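Local structure of regulatory protein BlaR1 (Bacillus licheniformis, 1NRF) at residues Gln117-Arg129 and Glu140-Gly152. The protein probably senses beta-lactam antibiotics outside the cell through this C-terminal domain, where a serine is acylated, and relays the signal across the membrane. Residues are numbered along the deposited sequence; the frame is centred on the assembly and turned at random. Where two conformers were deposited one is given.
Sequences QKLDRQIGEDHLR and EDFSVPADYWLDG
Phe142 pushes its ring against helix 125-134, with Arg129 over one face and Leu128 at its edge, and is the place to start. Its CB sits 4.0 Å above the guanidinium plane of Arg129. From there CG, anti to the backbone N (chi1 175°), brings the ring up to the helix side chains. CG and CD1 meet Arg129 CG, which makes a CH-pi contact over one face, 4.2 Å from the centroid of the Phe142 ring; Phe142 CD2 lies 3.5 Å from Arg129 NE. Further out, CE2 runs into Glu125 CG, while Phe142 CE1 touches Leu128 CB at 3.6 Å and CZ, the tip, ends against the Glu125 methylenes. The opposite face rests on Tyr148. Glu125 crosses the ring obliquely with an extended chain, and its OE1 pairs with Arg129 NE and NH2 in a salt bridge, though both hydrogen bonds are weak, bent to about 120°.

All this belongs to the helical part of the penicillin-binding transpeptidase fold, in the sensor domain: the loop after helix 125-134 folds back over that helix and helix 113-123. Leu128 fills in between Pro145 and Tyr148, its CD1 on Pro145 CB and its CD2 turned to the Tyr148 hydroxyl.

Tyr148 donates a hydrogen bond of 2.6 Å from OH to Asp120 OD2, arriving from above the carboxylate plane, 62° out of it. A water also donates to OD2 and to Pro145 O and accepts from Trp149 NE1 at 3.0 Å, so the buried carboxylate takes two bonds on one oxygen; its OD1 is held by Ser69 OG. The indole CD1 of Trp149 lies over the centre of the Tyr148 ring, 3.4 Å above it. Farther on, the indole touches Lys66 and comes within about 5 Å, side chain to side chain, of Ser63, probably the serine that beta-lactams acylate.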
ATOM      1  N   GLN A 117       5.634   6.413  12.438  1.00 40.61           N
ATOM      2  CA  GLN A 117       6.816   7.267  12.482  1.00 40.21           C
ATOM      3  C   GLN A 117       7.607   7.006  13.763  1.00 42.17           C
ATOM      4  O   GLN A 117       8.819   6.786  13.727  1.00 43.45           O
ATOM      5  CB  GLN A 117       6.397   8.736  12.426  1.00 38.91           C
ATOM      6  CG  GLN A 117       6.794   9.450  11.146  1.00 35.95           C
ATOM      7  CD  GLN A 117       6.141  10.814  11.022  1.00 35.67           C
ATOM      8  OE1 GLN A 117       6.579  11.655  10.236  1.00 37.53           O
ATOM      9  NE2 GLN A 117       5.080  11.035  11.787  1.00 33.80           N
ATOM     10  N   LYS A 118       6.920   7.032  14.898  1.00 42.72           N
ATOM     11  CA  LYS A 118       7.589   6.795  16.163  1.00 44.17           C
ATOM     12  C   LYS A 118       8.008   5.335  16.221  1.00 45.00           C
ATOM     13  O   LYS A 118       8.799   4.933  17.076  1.00 45.49           O
ATOM     14  CB  LYS A 118       6.664   7.154  17.334  1.00 46.64           C
ATOM     15  CG  LYS A 118       6.206   8.630  17.323  1.00 49.29           C
ATOM     16  CD  LYS A 118       5.880   9.191  18.726  1.00 51.25           C
ATOM     17  CE  LYS A 118       4.662   8.539  19.379  1.00 52.25           C
ATOM     18  NZ  LYS A 118       4.314   9.157  20.704  1.00 51.75           N
ATOM     19  N   LEU A 119       7.480   4.550  15.287  1.00 44.49           N
ATOM     20  CA  LEU A 119       7.790   3.127  15.197  1.00 44.40           C
ATOM     21  C   LEU A 119       9.079   2.986  14.391  1.00 44.97           C
ATOM     22  O   LEU A 119       9.937   2.164  14.710  1.00 45.64           O
ATOM     23  CB  LEU A 119       6.640   2.399  14.493  1.00 45.03           C
ATOM     24  CG  LEU A 119       6.148   1.038  14.999  1.00 43.82           C
ATOM     25  CD1 LEU A 119       5.926   1.074  16.500  1.00 41.88           C
ATOM     26  CD2 LEU A 119       4.855   0.683  14.276  1.00 41.90           C
ATOM     27  N   ASP A 120       9.209   3.810  13.352  1.00 44.82           N
ATOM     28  CA  ASP A 120      10.385   3.808  12.481  1.00 44.87           C
ATOM     29  C   ASP A 120      11.604   4.404  13.185  1.00 43.92           C
ATOM     30  O   ASP A 120      12.740   4.015  12.914  1.00 42.14           O
ATOM     31  CB  ASP A 120      10.100   4.604  11.191  1.00 47.23           C
ATOM     32  CG  ASP A 120       9.314   3.798  10.150  1.00 50.16           C
ATOM     33  OD1 ASP A 120       8.840   2.685  10.472  1.00 52.05           O
ATOM     34  OD2 ASP A 120       9.166   4.284   9.004  1.00 49.60           O
ATOM     35  N   ARG A 121      11.358   5.354  14.082  1.00 43.62           N
ATOM     36  CA  ARG A 121      12.429   6.008  14.831  1.00 43.96           C
ATOM     37  C   ARG A 121      13.041   5.085  15.878  1.00 43.56           C
ATOM     38  O   ARG A 121      14.219   5.217  16.219  1.00 43.14           O
ATOM     39  CB  ARG A 121      11.898   7.277  15.508  1.00 46.58           C
ATOM     40  CG  ARG A 121      11.556   8.406  14.536  1.00 49.62           C
ATOM     41  CD  ARG A 121      10.441   9.292  15.074  1.00 52.83           C
ATOM     42  NE  ARG A 121      10.183  10.454  14.221  1.00 53.46           N
ATOM     43  CZ  ARG A 121       9.117  11.241  14.340  1.00 53.21           C
ATOM     44  NH1 ARG A 121       8.205  10.985  15.269  1.00 53.64           N
ATOM     45  NH2 ARG A 121       8.976  12.299  13.550  1.00 54.74           N
ATOM     46  N   GLN A 122      12.244   4.146  16.384  1.00 42.73           N
ATOM     47  CA  GLN A 122      12.729   3.217  17.392  1.00 43.58           C
ATOM     48  C   GLN A 122      13.690   2.226  16.734  1.00 43.76           C
ATOM     49  O   GLN A 122      14.663   1.776  17.348  1.00 42.61           O
ATOM     50  CB  GLN A 122      11.553   2.474  18.043  1.00 45.40           C
ATOM     51  CG  GLN A 122      11.877   1.855  19.405  1.00 49.81           C
ATOM     52  CD  GLN A 122      10.661   1.228  20.105  1.00 51.62           C
ATOM     53  OE1 GLN A 122       9.570   1.813  20.142  1.00 51.52           O
ATOM     54  NE2 GLN A 122      10.856   0.040  20.677  1.00 50.03           N
ATOM     55  N   ILE A 123      13.426   1.905  15.471  1.00 43.40           N
ATOM     56  CA  ILE A 123      14.263   0.964  14.741  1.00 41.87           C
ATOM     57  C   ILE A 123      15.563   1.603  14.246  1.00 40.68           C
ATOM     58  O   ILE A 123      16.608   0.954  14.221  1.00 40.57           O
ATOM     59  CB  ILE A 123      13.474   0.345  13.564  1.00 41.76           C
ATOM     60  CG1 ILE A 123      12.280  -0.431  14.122  1.00 42.36           C
ATOM     61  CG2 ILE A 123      14.362  -0.586  12.747  1.00 39.15           C
ATOM     62  CD1 ILE A 123      11.390  -1.043  13.067  1.00 43.75           C
ATOM     63  N   GLY A 124      15.502   2.873  13.858  1.00 40.73           N
ATOM     64  CA  GLY A 124      16.699   3.559  13.394  1.00 40.39           C
ATOM     65  C   GLY A 124      17.018   3.468  11.909  1.00 40.60           C
ATOM     66  O   GLY A 124      16.676   2.487  11.245  1.00 39.99           O
ATOM     67  N   GLU A 125      17.692   4.499  11.396  1.00 39.84           N
ATOM     68  CA  GLU A 125      18.080   4.574   9.991  1.00 38.89           C
ATOM     69  C   GLU A 125      18.922   3.393   9.510  1.00 39.29           C
ATOM     70  O   GLU A 125      18.705   2.871   8.413  1.00 38.30           O
ATOM     71  CB  GLU A 125      18.856   5.866   9.726  1.00 39.16           C
ATOM     72  CG  GLU A 125      19.471   5.921   8.331  1.00 42.21           C
ATOM     73  CD  GLU A 125      20.161   7.236   8.020  1.00 43.30           C
ATOM     74  OE1 GLU A 125      20.648   7.386   6.879  1.00 40.04           O
ATOM     75  OE2 GLU A 125      20.217   8.116   8.910  1.00 44.64           O
ATOM     76  N   ASP A 126      19.898   2.993  10.315  1.00 39.72           N
ATOM     77  CA  ASP A 126      20.762   1.881   9.945  1.00 40.33           C
ATOM     78  C   ASP A 126      19.910   0.630   9.700  1.00 39.92           C
ATOM     79  O   ASP A 126      19.970   0.035   8.616  1.00 38.26           O
ATOM     80  CB  ASP A 126      21.807   1.635  11.044  1.00 42.10           C
ATOM     81  CG  ASP A 126      22.766   2.825  11.231  1.00 46.30           C
ATOM     82  OD1 ASP A 126      23.606   2.790  12.160  1.00 48.20           O
ATOM     83  OD2 ASP A 126      22.692   3.799  10.454  1.00 45.80           O
ATOM     84  N   HIS A 127      19.105   0.240  10.686  1.00 37.79           N
ATOM     85  CA  HIS A 127      18.248  -0.930  10.521  1.00 38.56           C
ATOM     86  C   HIS A 127      17.166  -0.685   9.464  1.00 37.01           C
ATOM     87  O   HIS A 127      16.680  -1.622   8.841  1.00 37.75           O
ATOM     88  CB  HIS A 127      17.574  -1.327  11.839  1.00 39.72           C
ATOM     89  CG  HIS A 127      18.523  -1.809  12.893  1.00 41.73           C
ATOM     90  ND1 HIS A 127      19.605  -2.616  12.613  1.00 41.82           N
ATOM     91  CD2 HIS A 127      18.537  -1.615  14.234  1.00 43.02           C
ATOM     92  CE1 HIS A 127      20.247  -2.895  13.734  1.00 42.03           C
ATOM     93  NE2 HIS A 127      19.618  -2.300  14.732  1.00 43.40           N
ATOM     94  N   LEU A 128      16.783   0.571   9.271  1.00 34.96           N
ATOM     95  CA  LEU A 128      15.771   0.900   8.279  1.00 34.06           C
ATOM     96  C   LEU A 128      16.299   0.694   6.867  1.00 35.21           C
ATOM     97  O   LEU A 128      15.671   0.002   6.059  1.00 34.88           O
ATOM     98  CB  LEU A 128      15.309   2.344   8.444  1.00 33.56           C
ATOM     99  CG  LEU A 128      14.368   2.585   9.620  1.00 34.13           C
ATOM    100  CD1 LEU A 128      14.242   4.078   9.906  1.00 32.02           C
ATOM    101  CD2 LEU A 128      13.029   1.963   9.295  1.00 33.17           C
ATOM    102  N   ARG A 129      17.446   1.300   6.566  1.00 35.00           N
ATOM    103  CA  ARG A 129      18.037   1.166   5.243  1.00 35.08           C
ATOM    104  C   ARG A 129      18.309  -0.307   4.936  1.00 36.02           C
ATOM    105  O   ARG A 129      18.095  -0.771   3.812  1.00 35.36           O
ATOM    106  CB  ARG A 129      19.337   1.975   5.147  1.00 34.65           C
ATOM    107  CG  ARG A 129      19.162   3.476   5.378  1.00 37.80           C
ATOM    108  CD  ARG A 129      20.225   4.278   4.637  1.00 39.22           C
ATOM    109  NE  ARG A 129      20.089   5.721   4.838  1.00 42.00           N
ATOM    110  CZ  ARG A 129      20.466   6.644   3.952  1.00 42.52           C
ATOM    111  NH1 ARG A 129      21.001   6.282   2.792  1.00 42.81           N
ATOM    112  NH2 ARG A 129      20.320   7.934   4.228  1.00 43.84           N
ATOM    113  N   GLU A 140      14.802   1.785  -3.205  1.00 34.49           N
ATOM    114  CA  GLU A 140      15.489   1.538  -1.938  1.00 35.75           C
ATOM    115  C   GLU A 140      16.087   2.789  -1.278  1.00 36.30           C
ATOM    116  O   GLU A 140      16.761   2.673  -0.261  1.00 37.00           O
ATOM    117  CB  GLU A 140      16.603   0.494  -2.132  1.00 36.01           C
ATOM    118  CG  GLU A 140      16.104  -0.912  -2.428  1.00 37.20           C
ATOM    119  CD  GLU A 140      17.233  -1.901  -2.671  1.00 37.74           C
ATOM    120  OE1 GLU A 140      16.969  -3.120  -2.692  1.00 36.19           O
ATOM    121  OE2 GLU A 140      18.387  -1.464  -2.848  1.00 39.48           O
ATOM    122  N   ASP A 141      15.836   3.972  -1.837  1.00 36.06           N
ATOM    123  CA  ASP A 141      16.390   5.201  -1.285  1.00 35.74           C
ATOM    124  C   ASP A 141      15.785   5.595   0.065  1.00 35.90           C
ATOM    125  O   ASP A 141      14.717   5.109   0.444  1.00 33.02           O
ATOM    126  CB  ASP A 141      16.256   6.344  -2.295  1.00 39.04           C
ATOM    127  CG  ASP A 141      17.126   7.537  -1.938  1.00 43.56           C
ATOM    128  OD1 ASP A 141      18.311   7.335  -1.597  1.00 46.45           O
ATOM    129  OD2 ASP A 141      16.636   8.684  -2.003  1.00 48.32           O
ATOM    130  N   PHE A 142      16.472   6.494   0.776  1.00 36.34           N
ATOM    131  CA  PHE A 142      16.059   6.917   2.121  1.00 37.60           C
ATOM    132  C   PHE A 142      16.642   8.298   2.532  1.00 38.16           C
ATOM    133  O   PHE A 142      17.809   8.588   2.282  1.00 37.87           O
ATOM    134  CB  PHE A 142      16.505   5.807   3.096  1.00 35.98           C
ATOM    135  CG  PHE A 142      16.269   6.106   4.551  1.00 36.72           C
ATOM    136  CD1 PHE A 142      15.446   5.282   5.306  1.00 36.96           C
ATOM    137  CD2 PHE A 142      16.925   7.164   5.186  1.00 36.79           C
ATOM    138  CE1 PHE A 142      15.280   5.502   6.682  1.00 39.27           C
ATOM    139  CE2 PHE A 142      16.767   7.392   6.552  1.00 37.46           C
ATOM    140  CZ  PHE A 142      15.943   6.557   7.302  1.00 37.30           C
ATOM    141  N   SER A 143      15.824   9.141   3.164  1.00 38.08           N
ATOM    142  CA  SER A 143      16.275  10.465   3.607  1.00 39.02           C
ATOM    143  C   SER A 143      16.464  10.460   5.121  1.00 40.36           C
ATOM    144  O   SER A 143      17.580  10.312   5.620  1.00 39.94           O
ATOM    145  CB  SER A 143      15.254  11.542   3.221  1.00 37.08           C
ATOM    146  OG  SER A 143      14.010  11.336   3.872  1.00 36.82           O
ATOM    147  N   VAL A 144      15.361  10.623   5.844  1.00 41.13           N
ATOM    148  CA  VAL A 144      15.373  10.611   7.300  1.00 41.52           C
ATOM    149  C   VAL A 144      14.227   9.706   7.769  1.00 41.88           C
ATOM    150  O   VAL A 144      13.152   9.660   7.151  1.00 41.26           O
ATOM    151  CB  VAL A 144      15.215  12.039   7.885  1.00 41.77           C
ATOM    152  CG1 VAL A 144      16.350  12.925   7.383  1.00 38.30           C
ATOM    153  CG2 VAL A 144      13.859  12.627   7.505  1.00 40.18           C
ATOM    154  N   PRO A 145      14.448   8.967   8.862  1.00 41.05           N
ATOM    155  CA  PRO A 145      13.441   8.053   9.409  1.00 40.97           C
ATOM    156  C   PRO A 145      12.020   8.577   9.481  1.00 40.52           C
ATOM    157  O   PRO A 145      11.065   7.817   9.320  1.00 41.18           O
ATOM    158  CB  PRO A 145      14.006   7.685  10.791  1.00 42.26           C
ATOM    159  CG  PRO A 145      15.034   8.752  11.071  1.00 42.48           C
ATOM    160  CD  PRO A 145      15.633   9.023   9.734  1.00 41.58           C
ATOM    161  N   ALA A 146      11.879   9.876   9.697  1.00 39.77           N
ATOM    162  CA  ALA A 146      10.561  10.476   9.826  1.00 39.26           C
ATOM    163  C   ALA A 146       9.726  10.572   8.554  1.00 39.86           C
ATOM    164  O   ALA A 146       8.499  10.516   8.627  1.00 38.90           O
ATOM    165  CB  ALA A 146      10.687  11.853  10.463  1.00 37.93           C
ATOM    166  N   ASP A 147      10.356  10.702   7.391  1.00 40.53           N
ATOM    167  CA  ASP A 147       9.561  10.851   6.172  1.00 42.35           C
ATOM    168  C   ASP A 147      10.064  10.280   4.845  1.00 40.58           C
ATOM    169  O   ASP A 147       9.568  10.669   3.790  1.00 39.35           O
ATOM    170  CB  ASP A 147       9.235  12.341   5.975  1.00 46.01           C
ATOM    171  CG  ASP A 147      10.152  13.259   6.774  1.00 48.19           C
ATOM    172  OD1 ASP A 147      10.041  13.274   8.019  1.00 49.92           O
ATOM    173  OD2 ASP A 147      10.982  13.966   6.163  1.00 49.88           O
ATOM    174  N   TYR A 148      11.023   9.360   4.888  1.00 40.90           N
ATOM    175  CA  TYR A 148      11.577   8.773   3.664  1.00 38.68           C
ATOM    176  C   TYR A 148      10.530   8.205   2.717  1.00 39.75           C
ATOM    177  O   TYR A 148      10.734   8.167   1.503  1.00 39.11           O
ATOM    178  CB  TYR A 148      12.579   7.659   3.998  1.00 34.73           C
ATOM    179  CG  TYR A 148      12.034   6.521   4.850  1.00 32.07           C
ATOM    180  CD1 TYR A 148      11.910   6.652   6.229  1.00 31.62           C
ATOM    181  CD2 TYR A 148      11.691   5.294   4.274  1.00 30.76           C
ATOM    182  CE1 TYR A 148      11.464   5.590   7.020  1.00 30.77           C
ATOM    183  CE2 TYR A 148      11.245   4.230   5.047  1.00 27.70           C
ATOM    184  CZ  TYR A 148      11.134   4.381   6.419  1.00 32.55           C
ATOM    185  OH  TYR A 148      10.687   3.326   7.192  1.00 34.27           O
ATOM    186  N   TRP A 149       9.413   7.774   3.293  0.70 39.33           N
ATOM    187  CA  TRP A 149       8.318   7.179   2.542  0.70 39.74           C
ATOM    188  C   TRP A 149       7.262   8.198   2.131  0.70 39.82           C
ATOM    189  O   TRP A 149       6.205   7.834   1.605  0.70 40.07           O
ATOM    190  CB  TRP A 149       7.671   6.076   3.384  0.70 39.24           C
ATOM    191  CG  TRP A 149       7.404   6.516   4.774  0.70 39.32           C
ATOM    192  CD1 TRP A 149       8.291   6.546   5.808  0.70 39.76           C
ATOM    193  CD2 TRP A 149       6.188   7.080   5.271  0.70 41.46           C
ATOM    194  NE1 TRP A 149       7.707   7.099   6.922  0.70 40.45           N
ATOM    195  CE2 TRP A 149       6.415   7.436   6.621  0.70 41.15           C
ATOM    196  CE3 TRP A 149       4.926   7.322   4.705  0.70 40.60           C
ATOM    197  CZ2 TRP A 149       5.427   8.022   7.419  0.70 41.66           C
ATOM    198  CZ3 TRP A 149       3.942   7.904   5.496  0.70 40.85           C
ATOM    199  CH2 TRP A 149       4.199   8.248   6.841  0.70 42.58           C
ATOM    200  N   LEU A 150       7.550   9.474   2.371  1.00 40.25           N
ATOM    201  CA  LEU A 150       6.625  10.548   2.029  1.00 38.78           C
ATOM    202  C   LEU A 150       7.265  11.682   1.250  1.00 38.42           C
ATOM    203  O   LEU A 150       6.626  12.272   0.380  1.00 38.83           O
ATOM    204  CB  LEU A 150       5.984  11.126   3.295  1.00 40.17           C
ATOM    205  CG  LEU A 150       4.664  10.534   3.796  1.00 42.57           C
ATOM    206  CD1 LEU A 150       4.311  11.140   5.152  1.00 42.90           C
ATOM    207  CD2 LEU A 150       3.546  10.810   2.782  1.00 44.14           C
ATOM    208  N   ASP A 151       8.524  11.988   1.561  1.00 38.41           N
ATOM    209  CA  ASP A 151       9.228  13.090   0.906  1.00 37.15           C
ATOM    210  C   ASP A 151       9.723  12.819  -0.514  1.00 37.81           C
ATOM    211  O   ASP A 151      10.263  13.713  -1.174  1.00 37.87           O
ATOM    212  CB  ASP A 151      10.392  13.558   1.782  1.00 36.52           C
ATOM    213  CG  ASP A 151      11.467  12.503   1.949  1.00 38.10           C
ATOM    214  OD1 ASP A 151      12.317  12.701   2.846  1.00 39.24           O
ATOM    215  OD2 ASP A 151      11.477  11.492   1.201  1.00 33.34           O
ATOM    216  N   GLY A 152       9.554  11.590  -0.988  1.00 36.12           N
ATOM    217  CA  GLY A 152       9.978  11.295  -2.340  1.00 35.35           C
ATOM    218  C   GLY A 152      11.377  10.752  -2.503  1.00 35.40           C
ATOM    219  O   GLY A 152      11.879  10.660  -3.630  1.00 35.03           O
TER
HETATM  220  O   HOH W   1       8.470   6.761   9.779  0.70 11.29           O